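Local coordinates for protein leucine aminopeptidase 1 (Caenorhabditis elegans, PDB 2HC9) that releases N-terminal amino acids, preferably leucine, from peptides as a two-zinc aminopeptidase of the M17 family, probably serving as a digestive enzyme, at residues Gly242-Val254 / Ala348-Thr362. The protein carries 1 engineered substitution. Sequence-based numbering, arbitrary orientation.
With ZN (zinc ion), chain C.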
ATOM      1  N   GLY A 242     -30.689  17.540  46.984  1.00 31.86           N
ATOM      2  CA  GLY A 242     -31.648  16.465  47.214  1.00 35.04           C
ATOM      3  C   GLY A 242     -32.098  15.680  45.992  1.00 33.90           C
ATOM      4  O   GLY A 242     -32.995  14.855  46.090  1.00 30.28           O
ATOM      5  N   SER A 243     -31.491  15.909  44.828  1.00 26.38           N
ATOM      6  CA  SER A 243     -31.966  15.210  43.628  1.00 21.71           C
ATOM      7  C   SER A 243     -31.672  13.718  43.802  1.00 22.57           C
ATOM      8  O   SER A 243     -30.705  13.337  44.465  1.00 24.80           O
ATOM      9  CB  SER A 243     -31.270  15.750  42.372  1.00 23.10           C
ATOM     10  OG  SER A 243     -29.872  15.487  42.416  1.00 20.75           O
ATOM     11  N   THR A 244     -32.508  12.872  43.219  1.00 23.19           N
ATOM     12  CA  THR A 244     -32.271  11.437  43.318  1.00 24.61           C
ATOM     13  C   THR A 244     -31.184  10.972  42.345  1.00 23.42           C
ATOM     14  O   THR A 244     -30.417  10.063  42.667  1.00 22.32           O
ATOM     15  CB  THR A 244     -33.565  10.634  43.133  1.00 29.04           C
ATOM     16  OG1 THR A 244     -34.104  10.881  41.837  1.00 40.95           O
ATOM     17  CG2 THR A 244     -34.589  11.089  44.125  1.00 27.90           C
ATOM     18  N   GLU A 245     -31.126  11.603  41.172  1.00 20.09           N
ATOM     19  CA  GLU A 245     -30.086  11.302  40.159  1.00 22.01           C
ATOM     20  C   GLU A 245     -28.944  12.314  40.119  1.00 22.83           C
ATOM     21  O   GLU A 245     -29.099  13.493  40.471  1.00 19.19           O
ATOM     22  CB  GLU A 245     -30.692  11.188  38.753  1.00 23.27           C
ATOM     23  CG  GLU A 245     -31.895  10.234  38.630  1.00 23.36           C
ATOM     24  CD  GLU A 245     -31.602   8.785  39.026  1.00 30.54           C
ATOM     25  OE1 GLU A 245     -30.423   8.362  39.006  1.00 25.43           O
ATOM     26  OE2 GLU A 245     -32.573   8.063  39.359  1.00 26.70           O
ATOM     27  N   HIS A 246     -27.787  11.848  39.659  1.00 18.91           N
ATOM     28  CA  HIS A 246     -26.602  12.675  39.551  1.00 15.78           C
ATOM     29  C   HIS A 246     -25.946  12.228  38.253  1.00 17.02           C
ATOM     30  O   HIS A 246     -25.330  11.163  38.202  1.00 18.99           O
ATOM     31  CB  HIS A 246     -25.675  12.426  40.758  1.00 18.82           C
ATOM     32  CG  HIS A 246     -26.241  12.962  42.031  1.00 22.81           C
ATOM     33  ND1 HIS A 246     -27.163  12.262  42.777  1.00 27.36           N
ATOM     34  CD2 HIS A 246     -26.095  14.163  42.635  1.00 22.52           C
ATOM     35  CE1 HIS A 246     -27.530  12.993  43.813  1.00 27.12           C
ATOM     36  NE2 HIS A 246     -26.900  14.150  43.751  1.00 25.97           N
ATOM     37  N   ILE A 247     -26.181  13.004  37.193  1.00 17.54           N
ATOM     38  CA  ILE A 247     -25.933  12.538  35.821  1.00 17.09           C
ATOM     39  C   ILE A 247     -24.789  13.363  35.238  1.00 18.30           C
ATOM     40  O   ILE A 247     -24.791  14.587  35.359  1.00 18.42           O
ATOM     41  CB  ILE A 247     -27.216  12.702  34.941  1.00 17.20           C
ATOM     42  CG1 ILE A 247     -28.382  11.887  35.539  1.00 19.22           C
ATOM     43  CG2 ILE A 247     -26.937  12.322  33.490  1.00 18.51           C
ATOM     44  CD1 ILE A 247     -29.768  12.319  35.065  1.00 19.90           C
ATOM     45  N   ALA A 248     -23.799  12.696  34.634  1.00 15.06           N
ATOM     46  CA  ALA A 248     -22.706  13.404  33.955  1.00 14.85           C
ATOM     47  C   ALA A 248     -22.764  13.122  32.467  1.00 18.54           C
ATOM     48  O   ALA A 248     -22.980  11.975  32.046  1.00 17.65           O
ATOM     49  CB  ALA A 248     -21.360  12.988  34.511  1.00 17.93           C
ATOM     50  N   LEU A 249     -22.572  14.178  31.671  1.00 16.65           N
ATOM     51  CA  LEU A 249     -22.438  14.071  30.229  1.00 15.98           C
ATOM     52  C   LEU A 249     -20.996  14.423  29.867  1.00 17.36           C
ATOM     53  O   LEU A 249     -20.620  15.602  29.863  1.00 15.57           O
ATOM     54  CB  LEU A 249     -23.388  15.056  29.509  1.00 17.90           C
ATOM     55  CG  LEU A 249     -24.860  14.911  29.901  1.00 17.74           C
ATOM     56  CD1 LEU A 249     -25.713  16.056  29.336  1.00 15.41           C
ATOM     57  CD2 LEU A 249     -25.445  13.536  29.483  1.00 19.18           C
ATOM     58  N   VAL A 250     -20.204  13.397  29.572  1.00 15.34           N
ATOM     59  CA  VAL A 250     -18.773  13.590  29.314  1.00 16.24           C
ATOM     60  C   VAL A 250     -18.580  13.554  27.786  1.00 13.90           C
ATOM     61  O   VAL A 250     -18.985  12.602  27.135  1.00 18.17           O
ATOM     62  CB  VAL A 250     -17.908  12.504  30.017  1.00 14.55           C
ATOM     63  CG1 VAL A 250     -16.378  12.847  29.906  1.00 15.24           C
ATOM     64  CG2 VAL A 250     -18.313  12.361  31.545  1.00 15.58           C
ATOM     65  N   GLY A 251     -17.945  14.584  27.225  1.00 14.38           N
ATOM     66  CA  GLY A 251     -17.791  14.695  25.775  1.00 15.43           C
ATOM     67  C   GLY A 251     -16.334  14.776  25.329  1.00 14.87           C
ATOM     68  O   GLY A 251     -15.512  15.477  25.947  1.00 16.63           O
ATOM     69  N   LYS A 252     -16.020  14.068  24.233  1.00 14.96           N
ATOM     70  CA  LYS A 252     -14.704  14.150  23.578  1.00 14.89           C
ATOM     71  C   LYS A 252     -14.619  15.412  22.742  1.00 13.45           C
ATOM     72  O   LYS A 252     -15.355  15.562  21.745  1.00 13.99           O
ATOM     73  CB  LYS A 252     -14.477  12.936  22.653  1.00 13.98           C
ATOM     74  CG  LYS A 252     -13.147  13.016  21.837  1.00 14.01           C
ATOM     75  CD  LYS A 252     -12.996  11.804  20.912  1.00 12.83           C
ATOM     76  CE  LYS A 252     -11.746  12.014  20.028  1.00 10.58           C
ATOM     77  NZ  LYS A 252     -11.486  10.855  19.081  1.00 13.51           N
ATOM     78  N   GLY A 253     -13.738  16.320  23.161  1.00 15.83           N
ATOM     79  CA  GLY A 253     -13.562  17.607  22.483  1.00 13.67           C
ATOM     80  C   GLY A 253     -12.204  17.763  21.825  1.00 13.16           C
ATOM     81  O   GLY A 253     -11.467  18.718  22.102  1.00 14.47           O
ATOM     82  N   VAL A 254     -11.877  16.838  20.936  1.00 12.70           N
ATOM     83  CA  VAL A 254     -10.631  16.962  20.195  1.00 12.79           C
ATOM     84  C   VAL A 254     -10.861  17.936  19.036  1.00 13.98           C
ATOM     85  O   VAL A 254     -11.464  17.588  18.014  1.00 13.88           O
ATOM     86  CB  VAL A 254     -10.114  15.584  19.708  1.00 16.25           C
ATOM     87  CG1 VAL A 254      -8.843  15.780  18.851  1.00 17.21           C
ATOM     88  CG2 VAL A 254      -9.782  14.697  20.953  1.00 12.52           C
ATOM     89  N   ALA A 348     -15.905  12.436  36.818  1.00 17.26           N
ATOM     90  CA  ALA A 348     -17.349  12.437  37.041  1.00 16.66           C
ATOM     91  C   ALA A 348     -17.714  11.507  38.185  1.00 18.37           C
ATOM     92  O   ALA A 348     -18.552  11.861  39.014  1.00 16.71           O
ATOM     93  CB  ALA A 348     -18.110  12.027  35.768  1.00 16.24           C
ATOM     94  N   LYS A 349     -17.084  10.335  38.238  1.00 17.83           N
ATOM     95  CA  LYS A 349     -17.365   9.380  39.324  1.00 19.56           C
ATOM     96  C   LYS A 349     -16.840   9.891  40.655  1.00 20.73           C
ATOM     97  O   LYS A 349     -17.586   9.983  41.611  1.00 19.50           O
ATOM     98  CB  LYS A 349     -16.752   7.993  39.050  1.00 17.37           C
ATOM     99  CG  LYS A 349     -17.055   7.001  40.186  1.00 21.14           C
ATOM    100  CD  LYS A 349     -16.412   5.642  39.945  1.00 22.66           C
ATOM    101  CE  LYS A 349     -16.793   4.688  41.103  1.00 27.61           C
ATOM    102  NZ  LYS A 349     -16.162   3.378  40.943  1.00 29.91           N
ATOM    103  N   GLU A 350     -15.541  10.205  40.688  0.50 19.09           N
ATOM    104  CA  GLU A 350     -14.787  10.434  41.926  0.50 22.50           C
ATOM    105  C   GLU A 350     -15.084  11.808  42.531  0.50 22.46           C
ATOM    106  O   GLU A 350     -15.346  11.921  43.732  0.50 23.10           O
ATOM    107  CB  GLU A 350     -13.275  10.264  41.664  0.50 21.14           C
ATOM    108  CG  GLU A 350     -12.318  10.739  42.768  0.50 23.22           C
ATOM    109  CD  GLU A 350     -12.313   9.847  44.006  0.50 27.69           C
ATOM    110  OE1 GLU A 350     -11.910  10.334  45.089  0.50 24.17           O
ATOM    111  OE2 GLU A 350     -12.709   8.666  43.911  0.50 24.05           O
ATOM    112  N   THR A 351     -15.030  12.842  41.699  1.00 20.88           N
ATOM    113  CA  THR A 351     -15.138  14.220  42.158  1.00 17.87           C
ATOM    114  C   THR A 351     -16.580  14.688  42.144  1.00 20.17           C
ATOM    115  O   THR A 351     -17.065  15.242  43.135  1.00 18.22           O
ATOM    116  CB  THR A 351     -14.223  15.162  41.372  1.00 20.07           C
ATOM    117  OG1 THR A 351     -12.876  14.753  41.587  1.00 22.69           O
ATOM    118  CG2 THR A 351     -14.382  16.626  41.897  1.00 21.68           C
ATOM    119  N   LEU A 352     -17.288  14.443  41.045  1.00 18.36           N
ATOM    120  CA  LEU A 352     -18.685  14.880  40.964  1.00 18.28           C
ATOM    121  C   LEU A 352     -19.687  13.963  41.647  1.00 19.14           C
ATOM    122  O   LEU A 352     -20.837  14.357  41.823  1.00 19.95           O
ATOM    123  CB  LEU A 352     -19.111  15.122  39.507  1.00 16.17           C
ATOM    124  CG  LEU A 352     -18.225  16.141  38.790  1.00 15.47           C
ATOM    125  CD1 LEU A 352     -18.708  16.311  37.337  1.00 19.19           C
ATOM    126  CD2 LEU A 352     -18.215  17.505  39.562  1.00 19.24           C
ATOM    127  N   LYS A 353     -19.263  12.743  42.019  1.00 17.58           N
ATOM    128  CA  LYS A 353     -20.169  11.742  42.597  1.00 18.39           C
ATOM    129  C   LYS A 353     -21.352  11.393  41.697  1.00 18.68           C
ATOM    130  O   LYS A 353     -22.451  11.068  42.183  1.00 19.14           O
ATOM    131  CB  LYS A 353     -20.650  12.140  44.009  1.00 19.34           C
ATOM    132  CG  LYS A 353     -19.548  12.700  44.932  1.00 21.76           C
ATOM    133  CD  LYS A 353     -18.434  11.677  45.155  1.00 27.70           C
ATOM    134  CE  LYS A 353     -17.411  12.156  46.162  1.00 33.20           C
ATOM    135  NZ  LYS A 353     -16.285  11.154  46.234  1.00 32.65           N
ATOM    136  N   ALA A 354     -21.132  11.423  40.381  1.00 16.71           N
ATOM    137  CA  ALA A 354     -22.204  11.081  39.436  1.00 16.90           C
ATOM    138  C   ALA A 354     -22.441   9.568  39.532  1.00 21.81           C
ATOM    139  O   ALA A 354     -21.483   8.797  39.661  1.00 20.71           O
ATOM    140  CB  ALA A 354     -21.816  11.466  37.988  1.00 17.16           C
ATOM    141  N   THR A 355     -23.712   9.168  39.480  1.00 17.80           N
ATOM    142  CA  THR A 355     -24.101   7.761  39.514  1.00 20.28           C
ATOM    143  C   THR A 355     -24.682   7.272  38.192  1.00 17.43           C
ATOM    144  O   THR A 355     -24.962   6.083  38.021  1.00 17.90           O
ATOM    145  CB  THR A 355     -25.120   7.525  40.626  1.00 19.37           C
ATOM    146  OG1 THR A 355     -26.231   8.426  40.450  1.00 21.37           O
ATOM    147  CG2 THR A 355     -24.460   7.767  41.981  1.00 22.08           C
ATOM    148  N   THR A 356     -24.853   8.200  37.253  1.00 16.04           N
ATOM    149  CA  THR A 356     -25.129   7.858  35.859  1.00 19.42           C
ATOM    150  C   THR A 356     -24.127   8.660  35.018  1.00 16.38           C
ATOM    151  O   THR A 356     -24.140   9.910  35.025  1.00 17.23           O
ATOM    152  CB  THR A 356     -26.596   8.200  35.456  1.00 18.34           C
ATOM    153  OG1 THR A 356     -27.502   7.568  36.375  1.00 19.40           O
ATOM    154  CG2 THR A 356     -26.909   7.678  34.041  1.00 17.89           C
ATOM    155  N   ILE A 357     -23.240   7.946  34.323  1.00 14.53           N
ATOM    156  CA  ILE A 357     -22.159   8.608  33.561  1.00 16.27           C
ATOM    157  C   ILE A 357     -22.266   8.208  32.090  1.00 19.38           C
ATOM    158  O   ILE A 357     -22.145   7.029  31.737  1.00 17.69           O
ATOM    159  CB  ILE A 357     -20.750   8.250  34.105  1.00 19.09           C
ATOM    160  CG1 ILE A 357     -20.634   8.624  35.600  1.00 18.73           C
ATOM    161  CG2 ILE A 357     -19.636   8.911  33.230  1.00 15.44           C
ATOM    162  CD1 ILE A 357     -19.376   8.068  36.285  1.00 18.81           C
ATOM    163  N   PHE A 358     -22.545   9.200  31.249  1.00 15.87           N
ATOM    164  CA  PHE A 358     -22.570   9.024  29.795  1.00 14.74           C
ATOM    165  C   PHE A 358     -21.313   9.641  29.249  1.00 18.94           C
ATOM    166  O   PHE A 358     -20.929  10.738  29.654  1.00 17.95           O
ATOM    167  CB  PHE A 358     -23.779   9.751  29.168  1.00 15.88           C
ATOM    168  CG  PHE A 358     -25.106   9.216  29.607  1.00 15.34           C
ATOM    169  CD1 PHE A 358     -25.677   8.124  28.951  1.00 14.78           C
ATOM    170  CD2 PHE A 358     -25.819   9.844  30.629  1.00 16.77           C
ATOM    171  CE1 PHE A 358     -26.933   7.634  29.325  1.00 18.25           C
ATOM    172  CE2 PHE A 358     -27.082   9.367  31.028  1.00 16.74           C
ATOM    173  CZ  PHE A 358     -27.634   8.243  30.375  1.00 17.22           C
ATOM    174  N   ASP A 359     -20.677   8.968  28.299  1.00 16.09           N
ATOM    175  CA  ASP A 359     -19.632   9.633  27.536  1.00 12.81           C
ATOM    176  C   ASP A 359     -19.969   9.471  26.063  1.00 15.51           C
ATOM    177  O   ASP A 359     -20.475   8.428  25.652  1.00 15.35           O
ATOM    178  CB  ASP A 359     -18.215   9.124  27.921  1.00 15.34           C
ATOM    179  CG  ASP A 359     -17.885   7.767  27.316  1.00 21.13           C
ATOM    180  OD1 ASP A 359     -17.985   6.745  28.033  1.00 15.74           O
ATOM    181  OD2 ASP A 359     -17.513   7.724  26.118  1.00 16.39           O
ATOM    182  N   MET A 360     -19.761  10.525  25.280  1.00 15.76           N
ATOM    183  CA  MET A 360     -20.111  10.471  23.871  1.00 13.02           C
ATOM    184  C   MET A 360     -18.938  11.034  23.096  1.00 16.11           C
ATOM    185  O   MET A 360     -18.358  12.057  23.482  1.00 13.28           O
ATOM    186  CB  MET A 360     -21.358  11.311  23.603  1.00 13.92           C
ATOM    187  CG  MET A 360     -21.856  11.207  22.157  1.00 15.11           C
ATOM    188  SD  MET A 360     -23.485  11.933  21.817  1.00 15.87           S
ATOM    189  CE  MET A 360     -23.181  13.724  21.951  1.00 15.68           C
ATOM    190  N   ALA A 361     -18.590  10.376  21.998  1.00 17.16           N
ATOM    191  CA  ALA A 361     -17.327  10.665  21.316  1.00 16.81           C
ATOM    192  C   ALA A 361     -17.410  10.241  19.867  1.00 14.45           C
ATOM    193  O   ALA A 361     -17.989   9.209  19.553  1.00 17.65           O
ATOM    194  CB  ALA A 361     -16.183   9.922  21.973  1.00 15.03           C
ATOM    195  N   THR A 362     -16.754  11.013  19.002  1.00 14.15           N
ATOM    196  CA  THR A 362     -16.439  10.550  17.645  1.00 15.53           C
ATOM    197  C   THR A 362     -15.167   9.708  17.765  1.00 17.89           C
ATOM    198  O   THR A 362     -14.062  10.204  17.541  1.00 15.01           O
ATOM    199  CB  THR A 362     -16.196  11.752  16.689  1.00 14.75           C
ATOM    200  OG1 THR A 362     -15.213  12.604  17.268  1.00 15.28           O
ATOM    201  CG2 THR A 362     -17.461  12.554  16.509  1.00 16.07           C
TER
HETATM  202 ZN    ZN C 702      -9.858  11.451  17.858  1.00 18.97          ZN
HETATM  203  O   HOH W   1     -27.701   9.201  42.438  1.00 29.71           O
HETATM  204  O   HOH W   2     -27.936   9.096  38.610  1.00 18.55           O
HETATM  205  O   HOH W   3     -15.985  13.723  19.732  1.00 13.24           O
HETATM  206  O   HOH W   4      -9.269   9.576  17.159  1.00 14.92           O
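His246 O is gripped by two successive amides, Thr355 N at 2.9 Å and Thr356 N at 3.1 Å, the former bond more bent (145° at the hydrogen against 161°). Beside it one water accepts the N-H of His246, donates a hydrogen bond to Glu245 OE1 and bonds Thr355 OG1 and Thr356 OG1; the carboxylate thus meets the threonines through water. Thr356 OG1 also bonds Arg452. From here strands 246-254 and 356-361 run parallel, and the bonds alternate down to Lys252 N on Met360 O. These are neighbouring central strands of the catalytic domain's mixed sheet, with strand 297-307 beyond the first and 452-457 beyond the second. On the face carrying Ile247, Leu249 and Phe358, Ile247 CG2 meets the edge of the phenyl ring in its plane, 3.8 Å from CE2, and Leu249 CD2 lies 3.9 Å from Phe358 CD2; Phe476 of helix 473-480 packs edge-to-face on the same ring. The other face is tight: Ala248 CB sits 3.6 Å from Ala348 CB of helix 337-350 and also touches Ala354 CB. At the C-terminal end Lys252, with CG turned opposite the backbone N (chi1 175°) and the chain straight beyond it, runs past Ala361 CB so that NZ binds zinc at 2.1 Å, alongside Asp257, Asp275 and Glu336. Thr362 OG1 hydrogen-bonds Asp275, making it a second-shell partner of that metal.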